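Local coordinates for protein epimerase (Methylomonas sp. DH-1, PDB 7CJ7) that epimerises ketoses at C3 with the help of manganese, acting fastest on L-ribulose and also on D-ribulose, D-allulose and D-fructose, and works as a homodimer, at residues Ala2-Gly10 and Ala142-Asp150. Sequence-based numbering, arbitrary orientation.
Sequences AFPKRLEYG and AADKGINID
Lys5 NZ is gripped by several groups at once: it lies 3.0 Å from Asp150 OD1 in a salt bridge, forms a second salt bridge with Glu107 and donates to the carbonyl oxygen of Gly208. The contact lies at the N-terminal end of the strands of a TIM barrel. The segment leading into strand 8-12 runs across that end of the barrel to the start of strand 148-152, four places on in the strand order. The lysine chain is extended through chi3 and bent only at chi4 (-75°), about CD-CE, which turns the ammonium to the syn side of the Asp150 carboxylate, 19° out of its plane; Phe181 adds a cation-pi contact. Asp150 and Glu107 bring their carboxylates close together, and the lysine, bonded to both, probably offsets their repulsion. Beside this charged cluster, Asn148 reads the backbone of Phe3 with both ends of its amide. Phe3 N donates to Asn148 OD1 at 2.9 Å, almost straight and on a lone pair in the carbonyl plane. Asn148 ND2 returns a bond to Phe3 O at 3.0 Å; the acceptor lies in the amide plane, but the donor stands above the plane of the Phe3 carbonyl. A further bond from ND2 to Glu107 helps fix the rotation of the amide and links it to the lysine cluster. The ring of Phe3 covers the turn between helix 125-143 and strand 148-152. Its CG, anti to the carbonyl carbon and beside the backbone N, lays the ring over Gly146, whose positive phi puts it in the left-handed helical region. Phe3 CZ comes 3.2 Å from Ala143 O. Gly146 CA sits 3.4 Å from the centroid of the Phe3 ring, nearly on its normal, in a CH-pi contact.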
loop_
_atom_site.group_PDB
_atom_site.type_symbol
_atom_site.label_atom_id
_atom_site.label_comp_id
_atom_site.label_asym_id
_atom_site.label_seq_id
_atom_site.Cartn_x
_atom_site.Cartn_y
_atom_site.Cartn_z
ATOM N N ALA A 2 -32.883 -1.669 2.862
ATOM C CA ALA A 2 -32.149 -1.375 1.598
ATOM C C ALA A 2 -32.953 -0.365 0.777
ATOM O O ALA A 2 -34.128 -0.624 0.456
ATOM C CB ALA A 2 -31.916 -2.638 0.808
ATOM N N PHE A 3 -32.334 0.756 0.448
ATOM C CA PHE A 3 -32.947 1.801 -0.399
ATOM C C PHE A 3 -32.464 1.563 -1.817
ATOM O O PHE A 3 -31.423 0.944 -2.020
ATOM C CB PHE A 3 -32.635 3.166 0.206
ATOM C CG PHE A 3 -33.089 3.222 1.638
ATOM C CD1 PHE A 3 -34.437 3.341 1.929
ATOM C CD2 PHE A 3 -32.192 3.081 2.683
ATOM C CE1 PHE A 3 -34.877 3.361 3.241
ATOM C CE2 PHE A 3 -32.634 3.101 3.996
ATOM C CZ PHE A 3 -33.976 3.226 4.271
ATOM N N PRO A 4 -33.239 2.000 -2.828
ATOM C CA PRO A 4 -32.933 1.688 -4.222
ATOM C C PRO A 4 -31.513 2.105 -4.629
ATOM O O PRO A 4 -31.044 3.187 -4.243
ATOM C CB PRO A 4 -33.998 2.469 -5.009
ATOM C CG PRO A 4 -35.146 2.603 -4.033
ATOM C CD PRO A 4 -34.485 2.767 -2.682
ATOM N N LYS A 5 -30.867 1.218 -5.383
ATOM C CA LYS A 5 -29.574 1.471 -6.062
ATOM C C LYS A 5 -29.800 1.376 -7.568
ATOM O O LYS A 5 -30.642 0.577 -8.016
ATOM C CB LYS A 5 -28.508 0.464 -5.621
ATOM C CG LYS A 5 -28.104 0.545 -4.157
ATOM C CD LYS A 5 -27.100 -0.516 -3.763
ATOM C CE LYS A 5 -26.669 -0.390 -2.324
ATOM N NZ LYS A 5 -25.734 0.738 -2.130
ATOM N N ARG A 6 -29.082 2.186 -8.329
ATOM C CA ARG A 6 -29.097 2.070 -9.801
ATOM C C ARG A 6 -27.651 2.032 -10.284
ATOM O O ARG A 6 -26.758 2.558 -9.579
ATOM C CB ARG A 6 -29.879 3.235 -10.403
ATOM C CG ARG A 6 -29.245 4.590 -10.132
ATOM C CD ARG A 6 -29.977 5.730 -10.827
ATOM N NE ARG A 6 -30.948 6.375 -9.958
ATOM C CZ ARG A 6 -31.611 7.489 -10.259
ATOM N NH1 ARG A 6 -31.413 8.099 -11.418
ATOM N NH2 ARG A 6 -32.472 7.994 -9.395
ATOM N N LEU A 7 -27.429 1.418 -11.440
ATOM C CA LEU A 7 -26.136 1.516 -12.147
ATOM C C LEU A 7 -25.952 2.971 -12.584
ATOM O O LEU A 7 -26.735 3.449 -13.390
ATOM C CB LEU A 7 -26.133 0.567 -13.348
ATOM C CG LEU A 7 -24.822 0.531 -14.121
ATOM C CD1 LEU A 7 -23.661 0.220 -13.199
ATOM C CD2 LEU A 7 -24.893 -0.478 -15.255
ATOM N N GLU A 8 -24.953 3.656 -12.042
ATOM C CA GLU A 8 -24.668 5.068 -12.398
ATOM C C GLU A 8 -23.173 5.284 -12.206
ATOM O O GLU A 8 -22.576 4.575 -11.382
ATOM C CB GLU A 8 -25.509 6.041 -11.573
ATOM C CG GLU A 8 -25.547 5.731 -10.086
ATOM C CD GLU A 8 -26.356 6.744 -9.285
ATOM O OE1 GLU A 8 -26.581 6.524 -8.090
ATOM O OE2 GLU A 8 -26.754 7.761 -9.862
ATOM N N TYR A 9 -22.608 6.213 -12.975
ATOM C CA TYR A 9 -21.157 6.475 -13.030
ATOM C C TYR A 9 -20.863 7.846 -12.433
ATOM O O TYR A 9 -21.540 8.844 -12.755
ATOM C CB TYR A 9 -20.660 6.352 -14.466
ATOM C CG TYR A 9 -21.035 5.043 -15.105
ATOM C CD1 TYR A 9 -20.198 3.945 -15.040
ATOM C CD2 TYR A 9 -22.267 4.886 -15.708
ATOM C CE1 TYR A 9 -20.553 2.740 -15.616
ATOM C CE2 TYR A 9 -22.640 3.687 -16.286
ATOM C CZ TYR A 9 -21.774 2.613 -16.252
ATOM O OH TYR A 9 -22.155 1.430 -16.822
ATOM N N GLY A 10 -19.835 7.889 -11.598
ATOM C CA GLY A 10 -19.494 9.092 -10.829
ATOM C C GLY A 10 -18.009 9.357 -10.827
ATOM O O GLY A 10 -17.215 8.434 -11.151
ATOM N N ALA A 142 -29.187 6.410 9.388
ATOM C CA ALA A 142 -29.264 6.575 7.917
ATOM C C ALA A 142 -30.597 6.012 7.417
ATOM O O ALA A 142 -31.141 6.558 6.458
ATOM C CB ALA A 142 -28.095 5.896 7.243
ATOM N N ALA A 143 -31.102 4.947 8.040
ATOM C CA ALA A 143 -32.315 4.238 7.564
ATOM C C ALA A 143 -33.506 5.196 7.641
ATOM O O ALA A 143 -34.414 5.096 6.806
ATOM C CB ALA A 143 -32.544 2.982 8.372
ATOM N N ASP A 144 -33.484 6.110 8.609
ATOM C CA ASP A 144 -34.574 7.089 8.851
ATOM C C ASP A 144 -34.589 8.137 7.727
ATOM O O ASP A 144 -35.640 8.780 7.549
ATOM C CB ASP A 144 -34.428 7.699 10.246
ATOM C CG ASP A 144 -34.708 6.714 11.376
ATOM O OD1 ASP A 144 -35.626 5.873 11.224
ATOM O OD2 ASP A 144 -34.010 6.794 12.408
ATOM N N LYS A 145 -33.490 8.280 6.973
ATOM C CA LYS A 145 -33.334 9.311 5.908
ATOM C C LYS A 145 -33.156 8.659 4.532
ATOM O O LYS A 145 -32.698 9.350 3.613
ATOM C CB LYS A 145 -32.152 10.211 6.267
ATOM C CG LYS A 145 -32.364 10.994 7.552
ATOM C CD LYS A 145 -31.408 12.136 7.755
ATOM C CE LYS A 145 -31.852 13.032 8.893
ATOM N NZ LYS A 145 -31.375 14.424 8.723
ATOM N N GLY A 146 -33.498 7.374 4.396
ATOM C CA GLY A 146 -33.472 6.649 3.109
ATOM C C GLY A 146 -32.066 6.489 2.554
ATOM O O GLY A 146 -31.900 6.440 1.320
ATOM N N ILE A 147 -31.073 6.361 3.430
ATOM C CA ILE A 147 -29.642 6.311 3.028
ATOM C C ILE A 147 -29.072 4.916 3.324
ATOM O O ILE A 147 -29.317 4.361 4.419
ATOM C CB ILE A 147 -28.863 7.458 3.698
ATOM C CG1 ILE A 147 -29.178 8.799 3.018
ATOM C CG2 ILE A 147 -27.369 7.166 3.722
ATOM C CD1 ILE A 147 -28.853 10.001 3.858
ATOM N N ASN A 148 -28.383 4.346 2.340
ATOM C CA ASN A 148 -27.545 3.132 2.505
ATOM C C ASN A 148 -26.136 3.555 2.928
ATOM O O ASN A 148 -25.626 4.584 2.431
ATOM C CB ASN A 148 -27.455 2.304 1.223
ATOM C CG ASN A 148 -28.791 1.859 0.681
ATOM O OD1 ASN A 148 -29.621 1.348 1.425
ATOM N ND2 ASN A 148 -28.988 2.020 -0.618
ATOM N N ILE A 149 -25.489 2.751 3.766
ATOM C CA ILE A 149 -24.049 2.939 4.080
ATOM C C ILE A 149 -23.274 1.794 3.429
ATOM O O ILE A 149 -23.745 0.646 3.443
ATOM C CB ILE A 149 -23.787 3.068 5.587
ATOM C CG1 ILE A 149 -24.021 1.762 6.350
ATOM C CG2 ILE A 149 -24.619 4.208 6.151
ATOM C CD1 ILE A 149 -23.584 1.843 7.802
ATOM N N ASP A 150 -22.135 2.132 2.840
ATOM C CA ASP A 150 -21.269 1.176 2.116
ATOM C C ASP A 150 -19.879 1.276 2.743
ATOM O O ASP A 150 -19.261 2.359 2.675
ATOM C CB ASP A 150 -21.291 1.467 0.618
ATOM C CG ASP A 150 -22.678 1.785 0.087
ATOM O OD1 ASP A 150 -23.426 0.826 -0.227
ATOM O OD2 ASP A 150 -23.010 2.996 0.011
#